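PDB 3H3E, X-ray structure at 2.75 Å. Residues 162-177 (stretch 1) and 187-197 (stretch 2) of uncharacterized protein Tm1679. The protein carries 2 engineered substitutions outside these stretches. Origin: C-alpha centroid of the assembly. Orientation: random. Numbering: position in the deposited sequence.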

# COMPACT_ATOMS: atom_id res chain seq x y z
N ASP A 162 0.33 -12.46 1.83
CA ASP A 162 0.36 -11.86 0.49
C ASP A 162 0.81 -10.41 0.47
O ASP A 162 1.06 -9.86 -0.58
CB ASP A 162 -1.01 -11.94 -0.16
CG ASP A 162 -2.10 -11.29 0.67
OD1 ASP A 162 -2.16 -11.56 1.89
OD2 ASP A 162 -2.92 -10.53 0.11
N GLU A 163 0.91 -9.79 1.64
CA GLU A 163 1.20 -8.36 1.75
C GLU A 163 2.63 -8.00 1.38
O GLU A 163 3.57 -8.63 1.85
CB GLU A 163 0.92 -7.86 3.16
CG GLU A 163 1.13 -6.39 3.34
CD GLU A 163 0.47 -5.86 4.59
OE1 GLU A 163 1.10 -5.93 5.68
OE2 GLU A 163 -0.68 -5.37 4.50
N GLN A 164 2.78 -6.98 0.54
CA GLN A 164 4.11 -6.53 0.14
C GLN A 164 4.15 -5.02 0.06
O GLN A 164 3.12 -4.36 -0.05
CB GLN A 164 4.54 -7.16 -1.18
CG GLN A 164 3.57 -6.99 -2.31
CD GLN A 164 4.06 -7.66 -3.57
OE1 GLN A 164 5.08 -8.35 -3.57
NE2 GLN A 164 3.34 -7.47 -4.66
N THR A 165 5.36 -4.49 0.12
CA THR A 165 5.54 -3.06 0.29
C THR A 165 6.62 -2.58 -0.66
O THR A 165 7.61 -3.27 -0.88
CB THR A 165 5.91 -2.72 1.76
OG1 THR A 165 4.82 -3.07 2.61
CG2 THR A 165 6.18 -1.24 1.93
N LEU A 166 6.41 -1.41 -1.23
CA LEU A 166 7.36 -0.86 -2.17
C LEU A 166 8.35 0.03 -1.44
O LEU A 166 7.98 0.83 -0.59
CB LEU A 166 6.62 -0.07 -3.25
CG LEU A 166 7.46 0.70 -4.26
CD1 LEU A 166 8.23 -0.30 -5.07
CD2 LEU A 166 6.56 1.58 -5.15
N VAL A 167 9.63 -0.12 -1.77
CA VAL A 167 10.66 0.77 -1.26
C VAL A 167 11.41 1.37 -2.45
O VAL A 167 11.93 0.66 -3.31
CB VAL A 167 11.64 0.04 -0.33
CG1 VAL A 167 12.67 1.01 0.23
CG2 VAL A 167 10.89 -0.61 0.78
N VAL A 168 11.42 2.69 -2.50
CA VAL A 168 12.14 3.42 -3.52
C VAL A 168 13.32 4.08 -2.85
O VAL A 168 13.16 4.85 -1.90
CB VAL A 168 11.27 4.54 -4.13
CG1 VAL A 168 11.99 5.20 -5.31
CG2 VAL A 168 9.88 4.01 -4.53
N ARG A 169 14.51 3.78 -3.36
CA ARG A 169 15.76 4.29 -2.80
C ARG A 169 16.12 5.60 -3.50
O ARG A 169 16.35 5.64 -4.71
CB ARG A 169 16.85 3.24 -2.94
CG ARG A 169 18.19 3.61 -2.35
CD ARG A 169 19.23 2.64 -2.87
NE ARG A 169 19.48 1.52 -1.96
CZ ARG A 169 19.77 0.29 -2.35
NH1 ARG A 169 19.80 0.01 -3.65
NH2 ARG A 169 20.01 -0.67 -1.45
N THR A 170 16.14 6.66 -2.71
CA THR A 170 16.28 8.04 -3.15
C THR A 170 17.59 8.58 -2.56
O THR A 170 18.08 8.05 -1.56
CB THR A 170 15.05 8.84 -2.64
OG1 THR A 170 14.06 8.87 -3.66
CG2 THR A 170 15.38 10.26 -2.21
N LYS A 171 18.19 9.60 -3.17
CA LYS A 171 19.44 10.13 -2.64
C LYS A 171 19.22 10.73 -1.24
O LYS A 171 20.15 10.83 -0.44
CB LYS A 171 20.08 11.14 -3.60
CG LYS A 171 19.38 12.48 -3.65
CD LYS A 171 20.07 13.44 -4.62
CE LYS A 171 19.65 13.17 -6.05
NZ LYS A 171 19.99 14.32 -6.95
N GLU A 172 17.97 11.07 -0.95
CA GLU A 172 17.56 11.67 0.32
C GLU A 172 17.15 10.64 1.38
O GLU A 172 16.85 10.99 2.52
CB GLU A 172 16.37 12.60 0.08
CG GLU A 172 16.60 13.67 -0.97
CD GLU A 172 17.22 14.92 -0.38
OE1 GLU A 172 17.01 15.16 0.83
OE2 GLU A 172 17.91 15.65 -1.12
N GLY A 173 17.12 9.37 0.98
CA GLY A 173 16.66 8.31 1.85
C GLY A 173 15.64 7.45 1.14
O GLY A 173 15.52 7.50 -0.07
N LEU A 174 14.89 6.67 1.89
CA LEU A 174 13.96 5.73 1.29
C LEU A 174 12.56 6.31 1.24
O LEU A 174 12.13 6.99 2.17
CB LEU A 174 13.94 4.42 2.10
CG LEU A 174 15.23 3.63 2.24
CD1 LEU A 174 15.01 2.45 3.19
CD2 LEU A 174 15.74 3.13 0.89
N VAL A 175 11.84 6.04 0.16
CA VAL A 175 10.42 6.32 0.16
C VAL A 175 9.66 5.00 0.19
O VAL A 175 9.93 4.09 -0.59
CB VAL A 175 10.00 7.16 -1.03
CG1 VAL A 175 8.54 7.54 -0.89
CG2 VAL A 175 10.88 8.42 -1.12
N VAL A 176 8.73 4.89 1.13
CA VAL A 176 8.04 3.64 1.38
C VAL A 176 6.57 3.82 1.05
O VAL A 176 5.94 4.75 1.52
CB VAL A 176 8.17 3.22 2.86
CG1 VAL A 176 7.37 1.95 3.13
CG2 VAL A 176 9.61 3.03 3.23
N ILE A 177 6.05 2.92 0.22
CA ILE A 177 4.66 2.99 -0.19
C ILE A 177 3.93 1.71 0.18
O ILE A 177 4.35 0.60 -0.18
CB ILE A 177 4.51 3.30 -1.69
CG1 ILE A 177 5.05 4.70 -1.99
CG2 ILE A 177 3.05 3.26 -2.10
CD1 ILE A 177 6.51 4.73 -2.17
N ASN A 187 5.97 -2.88 11.99
CA ASN A 187 6.68 -4.09 11.58
C ASN A 187 7.27 -3.93 10.20
O ASN A 187 8.36 -4.40 9.90
CB ASN A 187 5.75 -5.30 11.61
CG ASN A 187 5.51 -5.78 13.00
OD1 ASN A 187 6.40 -5.71 13.84
ND2 ASN A 187 4.30 -6.25 13.27
N ILE A 188 6.51 -3.23 9.36
CA ILE A 188 6.91 -3.01 7.99
C ILE A 188 8.16 -2.16 7.96
O ILE A 188 9.09 -2.46 7.22
CB ILE A 188 5.76 -2.38 7.19
CG1 ILE A 188 4.68 -3.45 6.94
CG2 ILE A 188 6.26 -1.78 5.91
CD1 ILE A 188 3.39 -2.94 6.32
N LEU A 189 8.19 -1.12 8.77
CA LEU A 189 9.33 -0.19 8.76
C LEU A 189 10.58 -0.82 9.36
O LEU A 189 11.67 -0.62 8.87
CB LEU A 189 8.98 1.10 9.50
CG LEU A 189 7.94 1.99 8.83
CD1 LEU A 189 7.78 3.27 9.61
CD2 LEU A 189 8.35 2.30 7.42
N LEU A 190 10.39 -1.57 10.43
CA LEU A 190 11.48 -2.30 11.07
C LEU A 190 12.05 -3.33 10.12
O LEU A 190 13.26 -3.52 10.06
CB LEU A 190 10.98 -2.97 12.35
CG LEU A 190 10.44 -2.07 13.46
CD1 LEU A 190 9.59 -2.86 14.45
CD2 LEU A 190 11.59 -1.39 14.17
N ASP A 191 11.19 -4.01 9.37
CA ASP A 191 11.70 -4.96 8.38
C ASP A 191 12.59 -4.23 7.38
O ASP A 191 13.65 -4.72 7.01
CB ASP A 191 10.57 -5.71 7.68
CG ASP A 191 10.19 -7.00 8.40
OD1 ASP A 191 10.43 -7.11 9.62
OD2 ASP A 191 9.65 -7.92 7.74
N ILE A 192 12.14 -3.05 6.95
CA ILE A 192 12.90 -2.22 6.03
C ILE A 192 14.23 -1.77 6.66
O ILE A 192 15.29 -1.93 6.07
CB ILE A 192 12.06 -1.02 5.61
CG1 ILE A 192 10.87 -1.51 4.80
CG2 ILE A 192 12.87 -0.05 4.83
CD1 ILE A 192 9.90 -0.44 4.46
N ALA A 193 14.14 -1.24 7.86
CA ALA A 193 15.29 -0.87 8.68
C ALA A 193 16.39 -1.95 8.83
O ALA A 193 17.58 -1.63 8.95
CB ALA A 193 14.81 -0.46 10.05
N GLU A 194 15.98 -3.22 8.86
CA GLU A 194 16.94 -4.33 9.00
C GLU A 194 17.59 -4.71 7.68
O GLU A 194 18.56 -5.46 7.66
CB GLU A 194 16.26 -5.57 9.59
CG GLU A 194 15.41 -5.34 10.83
CD GLU A 194 14.78 -6.62 11.35
OE1 GLU A 194 14.60 -7.57 10.55
OE2 GLU A 194 14.47 -6.69 12.56
N THR A 195 17.05 -4.19 6.57
CA THR A 195 17.41 -4.62 5.22
C THR A 195 18.22 -3.55 4.49
O THR A 195 19.14 -3.86 3.73
CB THR A 195 16.13 -4.91 4.38
OG1 THR A 195 15.38 -5.97 4.97
CG2 THR A 195 16.48 -5.30 2.96
N PHE A 196 17.84 -2.30 4.69
CA PHE A 196 18.50 -1.17 4.04
C PHE A 196 19.33 -0.35 5.03
O PHE A 196 18.84 0.06 6.08
CB PHE A 196 17.47 -0.29 3.33
CG PHE A 196 16.72 -0.99 2.24
CD1 PHE A 196 17.10 -0.86 0.92
CD2 PHE A 196 15.63 -1.80 2.54
CE1 PHE A 196 16.42 -1.51 -0.09
CE2 PHE A 196 14.94 -2.46 1.53
CZ PHE A 196 15.33 -2.32 0.22
N ASN A 197 20.59 -0.11 4.67
CA ASN A 197 21.46 0.76 5.45
C ASN A 197 21.07 2.23 5.31
O ASN A 197 21.69 3.10 5.90
CB ASN A 197 22.91 0.58 5.01
CG ASN A 197 23.90 1.07 6.06
OD1 ASN A 197 23.51 1.61 7.09
ND2 ASN A 197 25.19 0.87 5.79

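The contact is a helix packed on one face of a two-stranded hairpin. No hydrogen bond joins the two stretches, and side-chain packing makes the contact.

Backbone hydrogen bonds hold each side in shape. Strands 165-170 and 173-177 pair through L166 and I177, V168 and V175, and T170 and G173. Each pair bonds in both directions; V175 N to V168 O is 2.7 Å and V168 N to V175 O is 2.8 Å. A type I turn from T170 to G173 links the strands. The backbone angles of G173 would jam a CB against the preceding carbonyl oxygen, so glycine suits this position. In stretch 2, I192 N bonds I188 O at 3.1 Å and F196 N bonds I192 O at 2.9 Å. The T195 side chain also turns back on the backbone, with OG1 donating to D191 O at 3.0 Å.

Apolar contacts form the centre. V167, L174 and V176 point toward the helix, while L166 and V168 alternate away from it. I192 meets all three: its CD1 lies 3.8 Å from V167 CG2 and 3.7 Å from V176 CG2, and its CG2 lies 3.7 Å from L174 CD1. L189 points sideways, but its end comes nearer, and CD2 reaches V176 CG1 at 4.4 Å.

F196 has the largest area covered by the other stretch. V167 CG1 sits over one face of its ring, 4.3 Å from CZ. L174 CD1 packs 3.7 Å from F196 CB.

Polar side chains make van der Waals contacts here. R169 NH2 lies 3.8 Å from F196 CD1, at an oblique angle to the ring. I188 CG2 is 3.8 Å from T165 OG1, and I188 CD1 is 3.8 Å from E163 OE1. That carboxylate oxygen is hydrogen-bonded elsewhere in the structure.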